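Local coordinates for protein N5-carboxyaminoimidazole ribonucleotide synthetase (Bacillus anthracis, PDB 3QFF) that probably carboxylates the purine precursor 5-aminoimidazole ribonucleotide with ATP and bicarbonate, giving N5-carboxyaminoimidazole ribonucleotide, and here holds ADP, at residues T110-F114 with K153-G157; E116-I120 with I272-A276. All blocks are in the same frame, centred on the assembly; numbering follows the deposited sequence.

Contact 1: residues T110-F114 with K153-G157; sequences TQNRF and KTTTG. With ADP (adenosine-5'-diphosphate), chain C.
Segment 110-114 passes through N112, the N-cap, into the first turn of helix 113-122. Segment 153-157 runs off the end of strand 150-154 into a loop. From CA 111 to 114 and from CA 153 to 156, the directions differ by 136°. N112 faces T156 (CA-CA 5.1 Å) and R113 faces T155 (CA-CA 4.6 Å). R113 N donates to T155 O at 2.8 Å, and N112 CA also approaches T155 O, at 3.3 Å. With N112 chi1 t, its OD1 accepts a hydrogen bond from T115 N and a weak one from F114 N (2.9 Å). T155 OG1 turns instead to E184. R113 has chi1 m, then an extended chain. Its NE makes a weak bond to T154 O (3.0 Å), and K153 CD lies over one guanidinium face. R113 NH1 donates to ADP O2B at 2.7 Å. K153 NZ reaches ADP O2A (2.8 Å) and N7 (3.0 Å). R113 NH2 and K153 NZ lie 4.5 Å apart in the ATP-grasp nucleotide pocket, their like charges offset by the ADP phosphates, E274 (paired with R113) and E188 (with K153).

Contact 2: residues E116-I120 with I272-A276; sequences EKNAI and INELA. With ADP (adenosine-5'-diphosphate), chain C.
E116 and I120, one helical turn apart, point from helix 113-122 onto strand 270-276. Within that turn I120 N bonds to E116 O at 3.0 Å. The axes of 116-120 and 272-276 approach to 9.3 Å and cross at 105°. E116 lies nearest E274 (CA-CA 7.4 Å), and I120 nearest I272 (CA-CA 7.8 Å). E116 is extended (chi1 t, chi2 t), so its OE2 accepts from L275 N at 2.8 Å. K117, chi1 m and chi4 p, brings NZ to 3.2 Å from N273 O and forms a salt bridge with E188. I272 (m, m) and L275 (m, t) both point toward the helix and receive I120 (m, t): CD1 packs on I272 CG2 (3.5 Å), and CG1 lies near L275 CD1 (4.0 Å). N273 and E274 form a classic beta bulge opposite E261. N273, chi1 t, points away from the helix, and its ND2 donates to ADP O1A at 2.9 Å. E274, chi1 p, pairs with R113. The bulge thus serves the ATP-grasp nucleotide site. Strand 270-276 is an edge strand of the eight-stranded antiparallel sheet, next to 256-264, and I272 and L275 also touch helix 235-251 through Y244 and L248.

How the contacts relate
From the N terminus, the chain first forms the parallel sheet, then reaches 110-114 and, almost at once, 116-120. The first runs into helix 113-122, and the second lies wholly on it. Contact 1 closes a loop of 38 residues, when the end of strand 150-154 returns to the start of that helix. Contact 2 closes a longer one of 151 residues, when strand 270-276 arrives. The segments alternate, so the two loops cross. The helix therefore ties the four-stranded antiparallel sheet to the eight-stranded one. The centres of contact 1 and contact 2 are about 10 Å apart. The two meet around ADP, through the R113 NH2 - E274 OE1 salt bridge (3.1 Å), and T110 CG2 packs on L275 CB at 3.9 Å.

Contact 1: residues T110-F114 with K153-G157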
loop_
_atom_site.group_PDB
_atom_site.type_symbol
_atom_site.label_atom_id
_atom_site.label_comp_id
_atom_site.label_asym_id
_atom_site.label_seq_id
_atom_site.Cartn_x
_atom_site.Cartn_y
_atom_site.Cartn_z
ATOM N N THR A 110 -7.694 25.275 -13.798
ATOM C CA THR A 110 -8.548 24.078 -13.931
ATOM C C THR A 110 -9.921 24.266 -13.279
ATOM O O THR A 110 -10.795 23.415 -13.404
ATOM C CB THR A 110 -7.892 22.818 -13.315
ATOM O OG1 THR A 110 -7.697 23.020 -11.906
ATOM C CG2 THR A 110 -6.562 22.524 -13.977
ATOM N N GLN A 111 -10.108 25.376 -12.579
ATOM C CA GLN A 111 -11.355 25.608 -11.848
ATOM C C GLN A 111 -12.474 26.215 -12.693
ATOM O O GLN A 111 -13.631 26.261 -12.270
ATOM C CB GLN A 111 -11.072 26.443 -10.594
ATOM C CG GLN A 111 -10.581 25.580 -9.448
ATOM C CD GLN A 111 -11.696 24.729 -8.874
ATOM O OE1 GLN A 111 -12.531 25.218 -8.100
ATOM N NE2 GLN A 111 -11.728 23.454 -9.251
ATOM N N ASN A 112 -12.129 26.660 -13.891
ATOM C CA ASN A 112 -13.079 27.291 -14.794
ATOM C C ASN A 112 -12.927 26.649 -16.170
ATOM O O ASN A 112 -11.836 26.695 -16.744
ATOM C CB ASN A 112 -12.803 28.809 -14.860
ATOM C CG ASN A 112 -13.773 29.555 -15.778
ATOM O OD1 ASN A 112 -13.862 29.272 -16.968
ATOM N ND2 ASN A 112 -14.492 30.539 -15.216
ATOM N N ARG A 113 -14.009 26.051 -16.677
ATOM C CA ARG A 113 -13.976 25.286 -17.944
ATOM C C ARG A 113 -13.471 26.108 -19.119
ATOM O O ARG A 113 -12.763 25.600 -19.990
ATOM C CB ARG A 113 -15.362 24.735 -18.300
ATOM C CG ARG A 113 -15.900 23.687 -17.339
ATOM C CD ARG A 113 -17.087 22.958 -17.970
ATOM N NE ARG A 113 -17.761 22.102 -16.996
ATOM C CZ ARG A 113 -17.442 20.828 -16.774
ATOM N NH1 ARG A 113 -18.114 20.134 -15.862
ATOM N NH2 ARG A 113 -16.457 20.253 -17.462
ATOM N N PHE A 114 -13.843 27.382 -19.148
ATOM C CA PHE A 114 -13.371 28.274 -20.211
ATOM C C PHE A 114 -11.882 28.576 -20.076
ATOM O O PHE A 114 -11.128 28.405 -21.029
ATOM C CB PHE A 114 -14.200 29.569 -20.264
ATOM C CG PHE A 114 -13.829 30.465 -21.406
ATOM C CD1 PHE A 114 -14.301 30.204 -22.689
ATOM C CD2 PHE A 114 -12.977 31.541 -21.210
ATOM C CE1 PHE A 114 -13.953 31.029 -23.756
ATOM C CE2 PHE A 114 -12.620 32.370 -22.279
ATOM C CZ PHE A 114 -13.106 32.100 -23.554
ATOM N N LYS A 153 -22.385 23.471 -20.782
ATOM C CA LYS A 153 -21.959 23.164 -19.418
ATOM C C LYS A 153 -21.660 24.463 -18.677
ATOM O O LYS A 153 -21.238 25.436 -19.297
ATOM C CB LYS A 153 -20.700 22.286 -19.415
ATOM C CG LYS A 153 -20.587 21.305 -20.570
ATOM C CD LYS A 153 -19.412 20.345 -20.361
ATOM C CE LYS A 153 -19.034 19.679 -21.674
ATOM N NZ LYS A 153 -17.640 19.141 -21.661
ATOM N N THR A 154 -21.880 24.477 -17.363
ATOM C CA THR A 154 -21.489 25.627 -16.545
ATOM C C THR A 154 -19.964 25.677 -16.454
ATOM O O THR A 154 -19.314 24.635 -16.421
ATOM C CB THR A 154 -22.069 25.568 -15.114
ATOM O OG1 THR A 154 -21.579 24.398 -14.444
ATOM C CG2 THR A 154 -23.592 25.547 -15.136
ATOM N N THR A 155 -19.398 26.880 -16.414
ATOM C CA THR A 155 -17.940 27.033 -16.371
ATOM C C THR A 155 -17.344 26.638 -15.020
ATOM O O THR A 155 -16.192 26.222 -14.949
ATOM C CB THR A 155 -17.484 28.470 -16.720
ATOM O OG1 THR A 155 -18.182 29.411 -15.898
ATOM C CG2 THR A 155 -17.738 28.787 -18.192
ATOM N N THR A 156 -18.120 26.779 -13.947
ATOM C CA THR A 156 -17.613 26.478 -12.607
ATOM C C THR A 156 -18.549 25.582 -11.811
ATOM O O THR A 156 -19.691 25.340 -12.219
ATOM C CB THR A 156 -17.367 27.757 -11.775
ATOM O OG1 THR A 156 -18.623 28.394 -11.505
ATOM C CG2 THR A 156 -16.438 28.723 -12.505
ATOM N N GLY A 157 -18.039 25.102 -10.674
ATOM C CA GLY A 157 -18.808 24.361 -9.681
ATOM C C GLY A 157 -19.614 23.224 -10.263
ATOM O O GLY A 157 -20.845 23.311 -10.343
HETATM P PB ADP C . -18.087 16.564 -15.596
HETATM O O1B ADP C . -19.417 16.641 -14.882
HETATM O O2B ADP C . -17.145 17.685 -15.212
HETATM O O3B ADP C . -17.471 15.185 -15.565
HETATM P PA ADP C . -17.627 16.459 -18.474
HETATM O O1A ADP C . -16.550 15.448 -18.139
HETATM O O2A ADP C . -17.276 17.720 -19.230
HETATM O O3A ADP C . -18.466 16.868 -17.146
HETATM O "O5'" ADP C . -18.739 15.710 -19.361
HETATM C "C5'" ADP C . -19.510 14.653 -18.792
HETATM C "C4'" ADP C . -19.778 13.599 -19.855
HETATM O "O4'" ADP C . -20.473 14.199 -20.951
HETATM C "C3'" ADP C . -18.491 13.018 -20.420
HETATM O "O3'" ADP C . -18.147 11.794 -19.765
HETATM C "C2'" ADP C . -18.789 12.812 -21.892
HETATM O "O2'" ADP C . -19.224 11.467 -22.116
HETATM C "C1'" ADP C . -19.939 13.757 -22.203
HETATM N N9 ADP C . -19.445 14.922 -22.990
HETATM C C8 ADP C . -19.010 16.095 -22.482
HETATM N N7 ADP C . -18.631 16.948 -23.466
HETATM C C5 ADP C . -18.824 16.324 -24.639
HETATM C C6 ADP C . -18.629 16.659 -26.073
HETATM N N6 ADP C . -18.139 17.866 -26.454
HETATM N N1 ADP C . -18.958 15.712 -26.987
HETATM C C2 ADP C . -19.443 14.508 -26.629
HETATM N N3 ADP C . -19.644 14.142 -25.350
HETATM C C4 ADP C . -19.363 14.989 -24.326
#

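Contact 2: residues E116-I120 with I272-A276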
loop_
_atom_site.group_PDB
_atom_site.type_symbol
_atom_site.label_atom_id
_atom_site.label_comp_id
_atom_site.label_asym_id
_atom_site.label_seq_id
_atom_site.Cartn_x
_atom_site.Cartn_y
_atom_site.Cartn_z
ATOM N N GLU A 116 -9.777 26.829 -18.576
ATOM C CA GLU A 116 -9.130 25.533 -18.741
ATOM C C GLU A 116 -8.878 25.226 -20.220
ATOM O O GLU A 116 -7.752 24.908 -20.592
ATOM C CB GLU A 116 -9.976 24.431 -18.085
ATOM C CG GLU A 116 -9.420 23.011 -18.139
ATOM C CD GLU A 116 -10.294 22.033 -17.368
ATOM O OE1 GLU A 116 -11.517 21.958 -17.640
ATOM O OE2 GLU A 116 -9.775 21.347 -16.464
ATOM N N LYS A 117 -9.916 25.337 -21.050
ATOM C CA LYS A 117 -9.772 25.119 -22.494
ATOM C C LYS A 117 -8.786 26.082 -23.166
ATOM O O LYS A 117 -7.975 25.653 -24.009
ATOM C CB LYS A 117 -11.137 25.092 -23.187
ATOM C CG LYS A 117 -11.796 23.725 -23.022
ATOM C CD LYS A 117 -13.104 23.604 -23.762
ATOM C CE LYS A 117 -13.381 22.148 -24.131
ATOM N NZ LYS A 117 -13.314 21.232 -22.938
ATOM N N ASN A 118 -8.820 27.355 -22.761
ATOM C CA ASN A 118 -7.868 28.346 -23.262
ATOM C C ASN A 118 -6.436 27.948 -22.945
ATOM O O ASN A 118 -5.551 28.084 -23.793
ATOM C CB ASN A 118 -8.104 29.731 -22.650
ATOM C CG ASN A 118 -9.339 30.419 -23.188
ATOM O OD1 ASN A 118 -9.853 30.094 -24.266
ATOM N ND2 ASN A 118 -9.821 31.395 -22.440
ATOM N N ALA A 119 -6.217 27.498 -21.709
ATOM C CA ALA A 119 -4.894 27.099 -21.262
ATOM C C ALA A 119 -4.421 25.905 -22.082
ATOM O O ALA A 119 -3.269 25.875 -22.523
ATOM C CB ALA A 119 -4.882 26.777 -19.769
ATOM N N ILE A 120 -5.315 24.938 -22.304
ATOM C CA ILE A 120 -4.966 23.746 -23.105
ATOM C C ILE A 120 -4.560 24.142 -24.534
ATOM O O ILE A 120 -3.520 23.728 -25.028
ATOM C CB ILE A 120 -6.118 22.700 -23.121
ATOM C CG1 ILE A 120 -6.305 22.090 -21.723
ATOM C CG2 ILE A 120 -5.841 21.589 -24.141
ATOM C CD1 ILE A 120 -7.616 21.292 -21.550
ATOM N N ILE A 272 -8.805 16.838 -25.628
ATOM C CA ILE A 272 -8.713 16.972 -24.175
ATOM C C ILE A 272 -10.036 17.499 -23.622
ATOM O O ILE A 272 -10.517 18.542 -24.059
ATOM C CB ILE A 272 -7.572 17.929 -23.722
ATOM C CG1 ILE A 272 -6.268 17.686 -24.507
ATOM C CG2 ILE A 272 -7.361 17.815 -22.213
ATOM C CD1 ILE A 272 -5.609 16.314 -24.291
ATOM N N ASN A 273 -10.604 16.784 -22.659
ATOM C CA ASN A 273 -11.896 17.151 -22.065
ATOM C C ASN A 273 -11.728 18.040 -20.832
ATOM O O ASN A 273 -12.210 19.175 -20.805
ATOM C CB ASN A 273 -12.690 15.877 -21.713
ATOM C CG ASN A 273 -14.028 16.171 -21.015
ATOM O OD1 ASN A 273 -14.827 16.988 -21.475
ATOM N ND2 ASN A 273 -14.292 15.448 -19.927
ATOM N N GLU A 274 -11.066 17.514 -19.803
ATOM C CA GLU A 274 -10.816 18.280 -18.581
ATOM C C GLU A 274 -9.561 17.838 -17.839
ATOM O O GLU A 274 -9.009 16.769 -18.113
ATOM C CB GLU A 274 -12.041 18.292 -17.652
ATOM C CG GLU A 274 -12.518 16.936 -17.170
ATOM C CD GLU A 274 -13.797 17.049 -16.356
ATOM O OE1 GLU A 274 -14.469 18.095 -16.451
ATOM O OE2 GLU A 274 -14.131 16.095 -15.617
ATOM N N LEU A 275 -9.116 18.684 -16.914
ATOM C CA LEU A 275 -7.921 18.437 -16.111
ATOM C C LEU A 275 -8.270 18.432 -14.627
ATOM O O LEU A 275 -9.139 19.177 -14.196
ATOM C CB LEU A 275 -6.882 19.523 -16.371
ATOM C CG LEU A 275 -6.481 19.796 -17.817
ATOM C CD1 LEU A 275 -5.525 21.000 -17.913
ATOM C CD2 LEU A 275 -5.858 18.551 -18.451
ATOM N N ALA A 276 -7.595 17.598 -13.851
ATOM C CA ALA A 276 -7.748 17.628 -12.399
ATOM C C ALA A 276 -6.356 17.627 -11.793
ATOM O O ALA A 276 -5.596 16.688 -12.010
ATOM C CB ALA A 276 -8.585 16.419 -11.913
HETATM P PB ADP C . -18.087 16.564 -15.596
HETATM O O1B ADP C . -19.417 16.641 -14.882
HETATM O O2B ADP C . -17.145 17.685 -15.212
HETATM O O3B ADP C . -17.471 15.185 -15.565
HETATM P PA ADP C . -17.627 16.459 -18.474
HETATM O O1A ADP C . -16.550 15.448 -18.139
HETATM O O2A ADP C . -17.276 17.720 -19.230
HETATM O O3A ADP C . -18.466 16.868 -17.146
HETATM O "O5'" ADP C . -18.739 15.710 -19.361
HETATM C "C5'" ADP C . -19.510 14.653 -18.792
HETATM C "C4'" ADP C . -19.778 13.599 -19.855
HETATM O "O4'" ADP C . -20.473 14.199 -20.951
HETATM C "C3'" ADP C . -18.491 13.018 -20.420
HETATM O "O3'" ADP C . -18.147 11.794 -19.765
HETATM C "C2'" ADP C . -18.789 12.812 -21.892
HETATM O "O2'" ADP C . -19.224 11.467 -22.116
HETATM C "C1'" ADP C . -19.939 13.757 -22.203
HETATM N N9 ADP C . -19.445 14.922 -22.990
HETATM C C8 ADP C . -19.010 16.095 -22.482
HETATM N N7 ADP C . -18.631 16.948 -23.466
HETATM C C5 ADP C . -18.824 16.324 -24.639
HETATM C C6 ADP C . -18.629 16.659 -26.073
HETATM N N6 ADP C . -18.139 17.866 -26.454
HETATM N N1 ADP C . -18.958 15.712 -26.987
HETATM C C2 ADP C . -19.443 14.508 -26.629
HETATM N N3 ADP C . -19.644 14.142 -25.350
HETATM C C4 ADP C . -19.363 14.989 -24.326
#